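Local atomic coordinates of bacillaene synthase decarboxylase PksI (Bacillus subtilis, PDB entry 4Q1K), a protein that catalyses the decarboxylation of a carrier-tethered 3-methylglutaconyl group to a 3-methylcrotonyl group during biosynthesis of the polyketide antibiotic bacillaene. Residues B[133-144]-B[196-207]; B[168-177]-B[189-197]. The protein carries 1 engineered substitution. One frame throughout, in Å; residues are numbered along the deposited sequence.

Both contacts belong to the crotonase fold of one subunit of the homotrimer, and their centres lie about 14 Å apart. Contact 1 joins strand 137-141 to the edge strand 197-199 and the start of helix 201-215. Contact 2 is nested within the chain loop that contact 1 closes: it sets helices 161-169 and 171-180 against the end of helix 186-192 and the segment leading into that edge strand. Phe196 and Lys197 are common to the two, and Leu140 of contact 1 packs on Leu189 of contact 2. Phe196 also packs on Ser172 of the second subunit, so the approach to the edge strand lies at the trimer interface.

Contact 1: B[133-144]-B[196-207]; sequences LFADIVILSRES and FKVLPRAEVLDY
Parallel strand pairing at the edge of the main sheet of the crotonase fold brings Leu140 beside Val198, as strand 197-199 docks on strand 137-141 and the chain then turns into helix 201-215. The short strand axes approach to 4.7 Å. Leu140 is bonded through both its backbone N and its backbone O: Leu140 N donates to Lys197 O (3.0 Å), and Leu140 O accepts from Leu199 N (2.9 Å). Arg142 N continues the pairing to Leu199 O, while a water bridges Val138 O and Lys197 N where the strands begin to part.

The two faces of the sheet are filled differently. On the Leu140 side, the Phe196 ring receives Val138 CB over its centre in a CH-pi contact, 3.8 Å from the centroid, and Leu140 CD1 at its edge. On the Ile139 side the helix closes over the strand: CG2 of Ile139 meets Val204 CG1, whereas Ile139 CD1 reaches the edge of the Tyr207 ring, 3.5 Å from Tyr207 CD2.

At the end of the strands, polar groups hold Arg201, where the chain turns toward the helix. Glu143 OE1 takes two donors from the same face of its carboxylate, Ser141 OG and the backbone N of Arg201. The Arg201 side chain, bent at chi3 (-59°), passes under Glu143 CG, which sits over its guanidinium; its NE bonds Gln121 O, and Arg201 NH2 donates to Ser144 OG at 2.8 Å.

Contact 2: B[168-177]-B[189-197]; sequences KLGFSLAQEI and LEKRGVPFK
Packing of two successive helices, 161-169 and 171-180, against the C-terminal end of helix 186-192 and the loop after it builds part of the layer that flanks the main sheet of this crotonase fold, beside the trimer interface. An apolar row and a salt bridge divide the work.

The row begins at Leu169, whose CD2 meets the Phe196 ring at CE2 (3.4 Å) and also touches Val194 CG1. Leu169 and Phe196 cross at about a right angle, while Lys168 CB comes to the ring's edge at CZ. Pro195 CG rests on the carbonyl O of Lys168 at 3.5 Å; the amine of that lysine leads elsewhere, to Leu133 O. In the next helix, past the break at Gly170, Leu173 divides its branches, CD2 lying on Val194 CG1 and CD1 over a face of the Arg192 guanidinium, 3.6 Å from Arg192 NH2.

That guanidinium is gripped end-on by Glu176. Arg192 NH2 donates to Glu176 OE1 and Arg192 NH1 to Glu176 OE2, each at 2.9 Å, with the bond from NH2 nearly straight at 169°. Glu176 stretches to the arginine with CG opposite its backbone N (chi1 178°) and an extended chain, whereas Arg192 folds at chi2 and chi3. Tyr184 OH holds OE2 as well. The two-point grip should limit rotation of the guanidinium, and its NH2 also bonds Pro195 O of the third subunit, carrying the pair across the interface.

Gly193 has positive phi, and weak bonds from Gly193 N and Val194 N return to Leu189 O; this Schellman motif, a classic C-terminal helix cap, ends helix 186-192 and leads the chain into Val194, which meets Leu169 and Leu173.

Contact 1: B[133-144]-B[196-207]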
loop_
_atom_site.group_PDB
_atom_site.type_symbol
_atom_site.label_atom_id
_atom_site.label_comp_id
_atom_site.label_asym_id
_atom_site.label_seq_id
_atom_site.Cartn_x
_atom_site.Cartn_y
_atom_site.Cartn_z
ATOM N N LEU B 133 -13.702 -9.274 0.382
ATOM C CA LEU B 133 -12.297 -8.786 0.393
ATOM C C LEU B 133 -11.310 -9.899 0.663
ATOM O O LEU B 133 -10.086 -9.752 0.382
ATOM C CB LEU B 133 -12.090 -7.678 1.466
ATOM C CG LEU B 133 -12.898 -6.432 1.196
ATOM C CD1 LEU B 133 -12.640 -5.490 2.398
ATOM C CD2 LEU B 133 -12.406 -5.754 -0.110
ATOM N N PHE B 134 -11.737 -11.044 1.254
ATOM C CA PHE B 134 -10.824 -12.154 1.408
ATOM C C PHE B 134 -10.600 -12.964 0.167
ATOM O O PHE B 134 -9.772 -13.869 0.153
ATOM C CB PHE B 134 -11.378 -13.105 2.452
ATOM C CG PHE B 134 -11.038 -12.683 3.887
ATOM C CD1 PHE B 134 -9.762 -12.956 4.419
ATOM C CD2 PHE B 134 -11.980 -12.005 4.688
ATOM C CE1 PHE B 134 -9.408 -12.552 5.720
ATOM C CE2 PHE B 134 -11.678 -11.674 6.000
ATOM C CZ PHE B 134 -10.368 -11.922 6.508
ATOM N N ALA B 135 -11.321 -12.656 -0.906
ATOM C CA ALA B 135 -11.063 -13.331 -2.239
ATOM C C ALA B 135 -9.747 -12.799 -2.828
ATOM O O ALA B 135 -9.191 -11.801 -2.390
ATOM C CB ALA B 135 -12.205 -13.009 -3.209
ATOM N N ASP B 136 -9.122 -13.603 -3.727
ATOM C CA ASP B 136 -7.758 -13.313 -4.181
ATOM C C ASP B 136 -7.850 -12.177 -5.202
ATOM O O ASP B 136 -6.927 -11.409 -5.351
ATOM C CB ASP B 136 -7.300 -14.578 -4.937
ATOM C CG ASP B 136 -7.299 -15.786 -3.991
ATOM O OD1 ASP B 136 -6.475 -15.755 -3.010
ATOM O OD2 ASP B 136 -8.251 -16.593 -4.034
ATOM N N ILE B 137 -8.996 -12.092 -5.883
ATOM C CA ILE B 137 -9.225 -11.003 -6.881
ATOM C C ILE B 137 -10.539 -10.346 -6.585
ATOM O O ILE B 137 -11.562 -11.091 -6.423
ATOM C CB ILE B 137 -9.232 -11.534 -8.310
ATOM C CG1 ILE B 137 -7.786 -11.942 -8.630
ATOM C CG2 ILE B 137 -9.541 -10.352 -9.279
ATOM C CD1 ILE B 137 -7.664 -12.869 -9.832
ATOM N N VAL B 138 -10.562 -9.035 -6.387
ATOM C CA VAL B 138 -11.902 -8.406 -6.040
ATOM C C VAL B 138 -12.312 -7.479 -7.178
ATOM O O VAL B 138 -11.488 -6.709 -7.595
ATOM C CB VAL B 138 -11.753 -7.580 -4.746
ATOM C CG1 VAL B 138 -13.077 -6.756 -4.499
ATOM C CG2 VAL B 138 -11.395 -8.547 -3.546
ATOM N N ILE B 139 -13.554 -7.472 -7.636
ATOM C CA ILE B 139 -13.940 -6.487 -8.692
ATOM C C ILE B 139 -15.139 -5.730 -8.144
ATOM O O ILE B 139 -16.050 -6.366 -7.657
ATOM C CB ILE B 139 -14.458 -7.270 -9.946
ATOM C CG1 ILE B 139 -13.337 -8.188 -10.497
ATOM C CG2 ILE B 139 -14.860 -6.256 -11.054
ATOM C CD1 ILE B 139 -13.942 -9.363 -11.340
ATOM N N LEU B 140 -15.169 -4.413 -8.202
ATOM C CA LEU B 140 -16.296 -3.673 -7.716
ATOM C C LEU B 140 -17.129 -3.090 -8.873
ATOM O O LEU B 140 -16.612 -2.952 -9.978
ATOM C CB LEU B 140 -15.835 -2.462 -6.879
ATOM C CG LEU B 140 -14.840 -2.748 -5.735
ATOM C CD1 LEU B 140 -14.527 -1.378 -5.054
ATOM C CD2 LEU B 140 -15.409 -3.774 -4.759
ATOM N N SER B 141 -18.383 -2.731 -8.554
ATOM C CA SER B 141 -19.238 -2.019 -9.482
ATOM C C SER B 141 -19.210 -0.508 -9.164
ATOM O O SER B 141 -19.269 -0.045 -8.017
ATOM C CB SER B 141 -20.681 -2.512 -9.288
ATOM O OG SER B 141 -21.606 -1.427 -9.497
ATOM N N ARG B 142 -19.099 0.296 -10.220
ATOM C CA ARG B 142 -18.976 1.695 -10.023
ATOM C C ARG B 142 -20.154 2.330 -9.253
ATOM O O ARG B 142 -19.967 3.304 -8.469
ATOM C CB ARG B 142 -18.925 2.299 -11.479
ATOM C CG ARG B 142 -18.381 3.716 -11.495
ATOM C CD ARG B 142 -18.145 4.276 -12.936
ATOM N NE ARG B 142 -17.156 3.542 -13.761
ATOM C CZ ARG B 142 -17.105 3.678 -15.094
ATOM N NH1 ARG B 142 -17.966 4.480 -15.717
ATOM N NH2 ARG B 142 -16.195 3.051 -15.812
ATOM N N GLU B 143 -21.385 1.826 -9.542
ATOM C CA GLU B 143 -22.591 2.478 -9.044
ATOM C C GLU B 143 -23.119 1.812 -7.742
ATOM O O GLU B 143 -24.013 2.348 -7.094
ATOM C CB GLU B 143 -23.668 2.569 -10.171
ATOM C CG GLU B 143 -24.241 1.241 -10.640
ATOM C CD GLU B 143 -23.462 0.662 -11.836
ATOM O OE1 GLU B 143 -22.234 0.260 -11.653
ATOM O OE2 GLU B 143 -24.027 0.616 -12.957
ATOM N N SER B 144 -22.450 0.747 -7.294
ATOM C CA SER B 144 -22.839 0.095 -6.021
ATOM C C SER B 144 -22.201 0.751 -4.822
ATOM O O SER B 144 -21.106 1.419 -4.964
ATOM C CB SER B 144 -22.400 -1.355 -6.084
ATOM O OG SER B 144 -23.230 -1.989 -7.130
ATOM N N PHE B 196 -8.353 -2.519 -6.920
ATOM C CA PHE B 196 -9.361 -3.407 -7.546
ATOM C C PHE B 196 -9.859 -2.793 -8.859
ATOM O O PHE B 196 -10.015 -1.569 -8.972
ATOM C CB PHE B 196 -10.660 -3.497 -6.702
ATOM C CG PHE B 196 -10.419 -3.896 -5.270
ATOM C CD1 PHE B 196 -9.321 -4.687 -4.940
ATOM C CD2 PHE B 196 -11.236 -3.402 -4.256
ATOM C CE1 PHE B 196 -9.096 -5.075 -3.624
ATOM C CE2 PHE B 196 -10.974 -3.747 -2.941
ATOM C CZ PHE B 196 -9.893 -4.559 -2.627
ATOM N N LYS B 197 -10.137 -3.674 -9.823
ATOM C CA LYS B 197 -10.867 -3.288 -11.021
ATOM C C LYS B 197 -12.242 -2.795 -10.637
ATOM O O LYS B 197 -12.899 -3.478 -9.857
ATOM C CB LYS B 197 -11.077 -4.515 -11.886
ATOM C CG LYS B 197 -11.583 -4.083 -13.299
ATOM C CD LYS B 197 -10.407 -3.555 -14.116
ATOM C CE LYS B 197 -10.970 -3.148 -15.495
ATOM N NZ LYS B 197 -9.867 -2.861 -16.456
ATOM N N VAL B 198 -12.620 -1.602 -11.123
ATOM C CA VAL B 198 -13.970 -1.091 -10.883
ATOM C C VAL B 198 -14.666 -0.933 -12.257
ATOM O O VAL B 198 -14.099 -0.250 -13.145
ATOM C CB VAL B 198 -13.927 0.248 -10.147
ATOM C CG1 VAL B 198 -15.361 0.710 -9.882
ATOM C CG2 VAL B 198 -13.170 0.048 -8.774
ATOM N N LEU B 199 -15.895 -1.451 -12.407
ATOM C CA LEU B 199 -16.580 -1.448 -13.723
ATOM C C LEU B 199 -18.046 -1.126 -13.519
ATOM O O LEU B 199 -18.569 -1.323 -12.411
ATOM C CB LEU B 199 -16.559 -2.901 -14.337
ATOM C CG LEU B 199 -15.137 -3.357 -14.721
ATOM C CD1 LEU B 199 -15.220 -4.828 -15.136
ATOM C CD2 LEU B 199 -14.813 -2.555 -15.977
ATOM N N PRO B 200 -18.732 -0.653 -14.594
ATOM C CA PRO B 200 -20.185 -0.600 -14.589
ATOM C C PRO B 200 -20.738 -1.964 -14.099
ATOM O O PRO B 200 -20.207 -3.000 -14.504
ATOM C CB PRO B 200 -20.499 -0.351 -16.076
ATOM C CG PRO B 200 -19.293 0.455 -16.515
ATOM C CD PRO B 200 -18.165 -0.379 -15.933
ATOM N N ARG B 201 -21.720 -1.943 -13.217
ATOM C CA ARG B 201 -22.357 -3.183 -12.781
ATOM C C ARG B 201 -22.598 -4.182 -13.923
ATOM O O ARG B 201 -22.343 -5.379 -13.718
ATOM C CB ARG B 201 -23.630 -2.926 -12.000
ATOM C CG ARG B 201 -24.518 -4.149 -11.736
ATOM C CD ARG B 201 -25.833 -3.752 -11.032
ATOM N NE ARG B 201 -25.534 -3.102 -9.761
ATOM C CZ ARG B 201 -26.258 -2.117 -9.211
ATOM N NH1 ARG B 201 -27.346 -1.659 -9.814
ATOM N NH2 ARG B 201 -25.882 -1.586 -8.061
ATOM N N ALA B 202 -23.119 -3.728 -15.068
ATOM C CA ALA B 202 -23.492 -4.689 -16.175
ATOM C C ALA B 202 -22.273 -5.409 -16.747
ATOM O O ALA B 202 -22.440 -6.304 -17.559
ATOM C CB ALA B 202 -24.207 -3.922 -17.345
ATOM N N GLU B 203 -21.043 -4.951 -16.435
ATOM C CA GLU B 203 -19.841 -5.532 -17.017
ATOM C C GLU B 203 -19.096 -6.442 -15.979
ATOM O O GLU B 203 -18.152 -7.133 -16.343
ATOM C CB GLU B 203 -18.912 -4.402 -17.469
ATOM C CG GLU B 203 -19.504 -3.739 -18.710
ATOM C CD GLU B 203 -18.739 -2.470 -19.076
ATOM O OE1 GLU B 203 -17.498 -2.417 -18.911
ATOM O OE2 GLU B 203 -19.394 -1.502 -19.499
ATOM N N VAL B 204 -19.508 -6.424 -14.690
ATOM C CA VAL B 204 -18.624 -6.979 -13.644
ATOM C C VAL B 204 -18.577 -8.503 -13.828
ATOM O O VAL B 204 -17.520 -9.103 -13.798
ATOM C CB VAL B 204 -19.193 -6.618 -12.224
ATOM C CG1 VAL B 204 -18.561 -7.503 -11.103
ATOM C CG2 VAL B 204 -18.974 -5.088 -11.947
ATOM N N LEU B 205 -19.739 -9.134 -13.976
ATOM C CA LEU B 205 -19.687 -10.645 -13.988
ATOM C C LEU B 205 -19.054 -11.105 -15.287
ATOM O O LEU B 205 -18.268 -12.041 -15.287
ATOM C CB LEU B 205 -21.094 -11.236 -13.799
ATOM C CG LEU B 205 -21.143 -12.774 -13.744
ATOM C CD1 LEU B 205 -20.311 -13.260 -12.564
ATOM C CD2 LEU B 205 -22.616 -13.165 -13.565
ATOM N N ASP B 206 -19.309 -10.420 -16.415
ATOM C CA ASP B 206 -18.657 -10.811 -17.643
ATOM C C ASP B 206 -17.124 -10.737 -17.530
ATOM O O ASP B 206 -16.421 -11.613 -18.080
ATOM C CB ASP B 206 -19.059 -9.894 -18.834
ATOM C CG ASP B 206 -20.502 -10.156 -19.319
ATOM O OD1 ASP B 206 -21.032 -11.239 -19.071
ATOM O OD2 ASP B 206 -21.083 -9.214 -19.860
ATOM N N TYR B 207 -16.628 -9.650 -16.903
ATOM C CA TYR B 207 -15.202 -9.497 -16.733
ATOM C C TYR B 207 -14.674 -10.642 -15.813
ATOM O O TYR B 207 -13.627 -11.208 -16.101
ATOM C CB TYR B 207 -14.925 -8.138 -16.090
ATOM C CG TYR B 207 -13.507 -7.899 -15.737
ATOM C CD1 TYR B 207 -12.594 -7.364 -16.693
ATOM C CD2 TYR B 207 -13.047 -8.173 -14.488
ATOM C CE1 TYR B 207 -11.237 -7.098 -16.359
ATOM C CE2 TYR B 207 -11.713 -7.969 -14.174
ATOM C CZ TYR B 207 -10.841 -7.405 -15.087
ATOM O OH TYR B 207 -9.571 -7.197 -14.652
HETATM O O HOH W 1 -9.555 -6.480 -9.571
HETATM O O HOH W 2 -24.072 -0.931 -15.230
#

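Contact 2: B[168-177]-B[189-197]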
loop_
_atom_site.group_PDB
_atom_site.type_symbol
_atom_site.label_atom_id
_atom_site.label_comp_id
_atom_site.label_asym_id
_atom_site.label_seq_id
_atom_site.Cartn_x
_atom_site.Cartn_y
_atom_site.Cartn_z
ATOM N N LYS B 168 -5.863 -5.255 1.964
ATOM C CA LYS B 168 -6.248 -5.154 0.548
ATOM C C LYS B 168 -6.326 -3.700 0.067
ATOM O O LYS B 168 -6.075 -3.458 -1.123
ATOM C CB LYS B 168 -7.634 -5.786 0.379
ATOM C CG LYS B 168 -7.696 -7.339 0.584
ATOM C CD LYS B 168 -6.706 -8.036 -0.350
ATOM C CE LYS B 168 -6.712 -9.531 -0.113
ATOM N NZ LYS B 168 -7.708 -10.146 -1.054
ATOM N N LEU B 169 -6.789 -2.777 0.951
ATOM C CA LEU B 169 -6.976 -1.365 0.519
ATOM C C LEU B 169 -5.894 -0.495 1.088
ATOM O O LEU B 169 -5.846 0.711 0.716
ATOM C CB LEU B 169 -8.273 -0.777 1.028
ATOM C CG LEU B 169 -9.429 -1.538 0.441
ATOM C CD1 LEU B 169 -10.780 -0.938 0.835
ATOM C CD2 LEU B 169 -9.208 -1.486 -1.069
ATOM N N GLY B 170 -5.031 -1.026 1.945
ATOM C CA GLY B 170 -3.888 -0.177 2.381
ATOM C C GLY B 170 -4.212 0.413 3.750
ATOM O O GLY B 170 -5.376 0.586 4.101
ATOM N N PHE B 171 -3.169 0.664 4.545
ATOM C CA PHE B 171 -3.314 1.142 5.902
ATOM C C PHE B 171 -4.149 2.428 6.007
ATOM O O PHE B 171 -5.093 2.503 6.784
ATOM C CB PHE B 171 -1.875 1.471 6.492
ATOM C CG PHE B 171 -2.002 1.890 7.951
ATOM C CD1 PHE B 171 -2.110 0.914 8.934
ATOM C CD2 PHE B 171 -2.107 3.257 8.330
ATOM C CE1 PHE B 171 -2.248 1.249 10.309
ATOM C CE2 PHE B 171 -2.294 3.605 9.682
ATOM C CZ PHE B 171 -2.322 2.614 10.669
ATOM N N SER B 172 -3.818 3.423 5.192
ATOM C CA SER B 172 -4.426 4.718 5.365
ATOM C C SER B 172 -5.901 4.723 5.038
ATOM O O SER B 172 -6.761 5.195 5.833
ATOM C CB SER B 172 -3.635 5.739 4.446
ATOM O OG SER B 172 -4.205 7.027 4.688
ATOM N N LEU B 173 -6.266 4.225 3.865
ATOM C CA LEU B 173 -7.722 4.220 3.589
ATOM C C LEU B 173 -8.456 3.346 4.542
ATOM O O LEU B 173 -9.607 3.644 4.898
ATOM C CB LEU B 173 -7.974 3.709 2.148
ATOM C CG LEU B 173 -9.369 3.920 1.549
ATOM C CD1 LEU B 173 -9.675 5.376 1.532
ATOM C CD2 LEU B 173 -9.304 3.371 0.106
ATOM N N ALA B 174 -7.866 2.243 4.959
ATOM C CA ALA B 174 -8.530 1.426 5.956
ATOM C C ALA B 174 -8.876 2.185 7.247
ATOM O O ALA B 174 -9.895 1.853 7.868
ATOM C CB ALA B 174 -7.723 0.144 6.284
ATOM N N GLN B 175 -8.001 3.108 7.695
ATOM C CA GLN B 175 -8.311 3.808 8.954
ATOM C C GLN B 175 -9.690 4.486 8.784
ATOM O O GLN B 175 -10.498 4.464 9.667
ATOM C CB GLN B 175 -7.305 4.887 9.313
ATOM C CG GLN B 175 -5.847 4.449 9.333
ATOM C CD GLN B 175 -5.697 3.172 10.177
ATOM O OE1 GLN B 175 -5.698 1.995 9.669
ATOM N NE2 GLN B 175 -5.643 3.385 11.467
ATOM N N GLU B 176 -9.841 5.221 7.659
ATOM C CA GLU B 176 -11.025 6.008 7.475
ATOM C C GLU B 176 -12.214 5.068 7.325
ATOM O O GLU B 176 -13.292 5.293 7.915
ATOM C CB GLU B 176 -10.779 6.809 6.136
ATOM C CG GLU B 176 -11.955 7.656 5.774
ATOM C CD GLU B 176 -11.727 8.298 4.382
ATOM O OE1 GLU B 176 -10.657 8.880 4.189
ATOM O OE2 GLU B 176 -12.618 8.187 3.508
ATOM N N ILE B 177 -12.050 4.049 6.474
ATOM C CA ILE B 177 -13.173 3.090 6.284
ATOM C C ILE B 177 -13.647 2.425 7.573
ATOM O O ILE B 177 -14.851 2.349 7.835
ATOM C CB ILE B 177 -12.774 1.961 5.278
ATOM C CG1 ILE B 177 -12.726 2.622 3.866
ATOM C CG2 ILE B 177 -13.680 0.690 5.315
ATOM C CD1 ILE B 177 -12.016 1.719 2.773
ATOM N N LEU B 189 -14.449 4.809 -4.332
ATOM C CA LEU B 189 -13.228 4.050 -4.071
ATOM C C LEU B 189 -12.222 4.091 -5.263
ATOM O O LEU B 189 -10.985 4.214 -5.091
ATOM C CB LEU B 189 -13.563 2.567 -3.709
ATOM C CG LEU B 189 -14.368 2.409 -2.388
ATOM C CD1 LEU B 189 -14.857 0.983 -2.194
ATOM C CD2 LEU B 189 -13.518 2.820 -1.172
ATOM N N GLU B 190 -12.741 3.997 -6.506
ATOM C CA GLU B 190 -11.825 4.001 -7.694
ATOM C C GLU B 190 -11.024 5.328 -7.613
ATOM O O GLU B 190 -9.782 5.342 -7.775
ATOM C CB GLU B 190 -12.669 3.965 -9.008
ATOM C CG GLU B 190 -11.771 3.918 -10.244
ATOM C CD GLU B 190 -12.558 3.573 -11.535
ATOM O OE1 GLU B 190 -13.800 3.707 -11.541
ATOM O OE2 GLU B 190 -11.925 3.040 -12.488
ATOM N N LYS B 191 -11.729 6.430 -7.337
ATOM C CA LYS B 191 -11.065 7.766 -7.290
ATOM C C LYS B 191 -10.109 7.886 -6.131
ATOM O O LYS B 191 -9.148 8.629 -6.215
ATOM C CB LYS B 191 -12.058 8.917 -7.256
ATOM C CG LYS B 191 -12.775 9.172 -8.565
ATOM C CD LYS B 191 -12.094 10.233 -9.428
ATOM C CE LYS B 191 -12.198 11.667 -8.862
ATOM N NZ LYS B 191 -12.194 12.719 -9.932
ATOM N N ARG B 192 -10.349 7.148 -5.040
ATOM C CA ARG B 192 -9.425 7.229 -3.896
ATOM C C ARG B 192 -8.199 6.384 -4.153
ATOM O O ARG B 192 -7.270 6.398 -3.377
ATOM C CB ARG B 192 -10.138 6.855 -2.541
ATOM C CG ARG B 192 -11.305 7.795 -2.151
ATOM C CD ARG B 192 -10.893 9.259 -1.830
ATOM N NE ARG B 192 -9.997 9.176 -0.709
ATOM C CZ ARG B 192 -10.377 9.082 0.571
ATOM N NH1 ARG B 192 -11.697 9.091 0.918
ATOM N NH2 ARG B 192 -9.468 8.968 1.543
ATOM N N GLY B 193 -8.193 5.585 -5.226
ATOM C CA GLY B 193 -6.999 4.904 -5.645
ATOM C C GLY B 193 -6.858 3.372 -5.329
ATOM O O GLY B 193 -5.731 2.817 -5.370
ATOM N N VAL B 194 -7.978 2.666 -5.222
ATOM C CA VAL B 194 -7.947 1.213 -4.799
ATOM C C VAL B 194 -7.418 0.381 -5.958
ATOM O O VAL B 194 -7.518 0.792 -7.167
ATOM C CB VAL B 194 -9.304 0.706 -4.363
ATOM C CG1 VAL B 194 -9.800 1.490 -3.151
ATOM C CG2 VAL B 194 -10.333 0.756 -5.508
ATOM N N PRO B 195 -6.751 -0.719 -5.636
ATOM C CA PRO B 195 -6.122 -1.575 -6.701
ATOM C C PRO B 195 -7.131 -2.488 -7.403
ATOM O O PRO B 195 -6.730 -3.268 -8.323
ATOM C CB PRO B 195 -5.142 -2.442 -5.867
ATOM C CG PRO B 195 -5.846 -2.585 -4.545
ATOM C CD PRO B 195 -6.417 -1.208 -4.274
ATOM N N PHE B 196 -8.353 -2.519 -6.920
ATOM C CA PHE B 196 -9.361 -3.407 -7.546
ATOM C C PHE B 196 -9.859 -2.793 -8.859
ATOM O O PHE B 196 -10.015 -1.569 -8.972
ATOM C CB PHE B 196 -10.660 -3.497 -6.702
ATOM C CG PHE B 196 -10.419 -3.896 -5.270
ATOM C CD1 PHE B 196 -9.321 -4.687 -4.940
ATOM C CD2 PHE B 196 -11.236 -3.402 -4.256
ATOM C CE1 PHE B 196 -9.096 -5.075 -3.624
ATOM C CE2 PHE B 196 -10.974 -3.747 -2.941
ATOM C CZ PHE B 196 -9.893 -4.559 -2.627
ATOM N N LYS B 197 -10.137 -3.674 -9.823
ATOM C CA LYS B 197 -10.867 -3.288 -11.021
ATOM C C LYS B 197 -12.242 -2.795 -10.637
ATOM O O LYS B 197 -12.899 -3.478 -9.857
ATOM C CB LYS B 197 -11.077 -4.515 -11.886
ATOM C CG LYS B 197 -11.583 -4.083 -13.299
ATOM C CD LYS B 197 -10.407 -3.555 -14.116
ATOM C CE LYS B 197 -10.970 -3.148 -15.495
ATOM N NZ LYS B 197 -9.867 -2.861 -16.456
#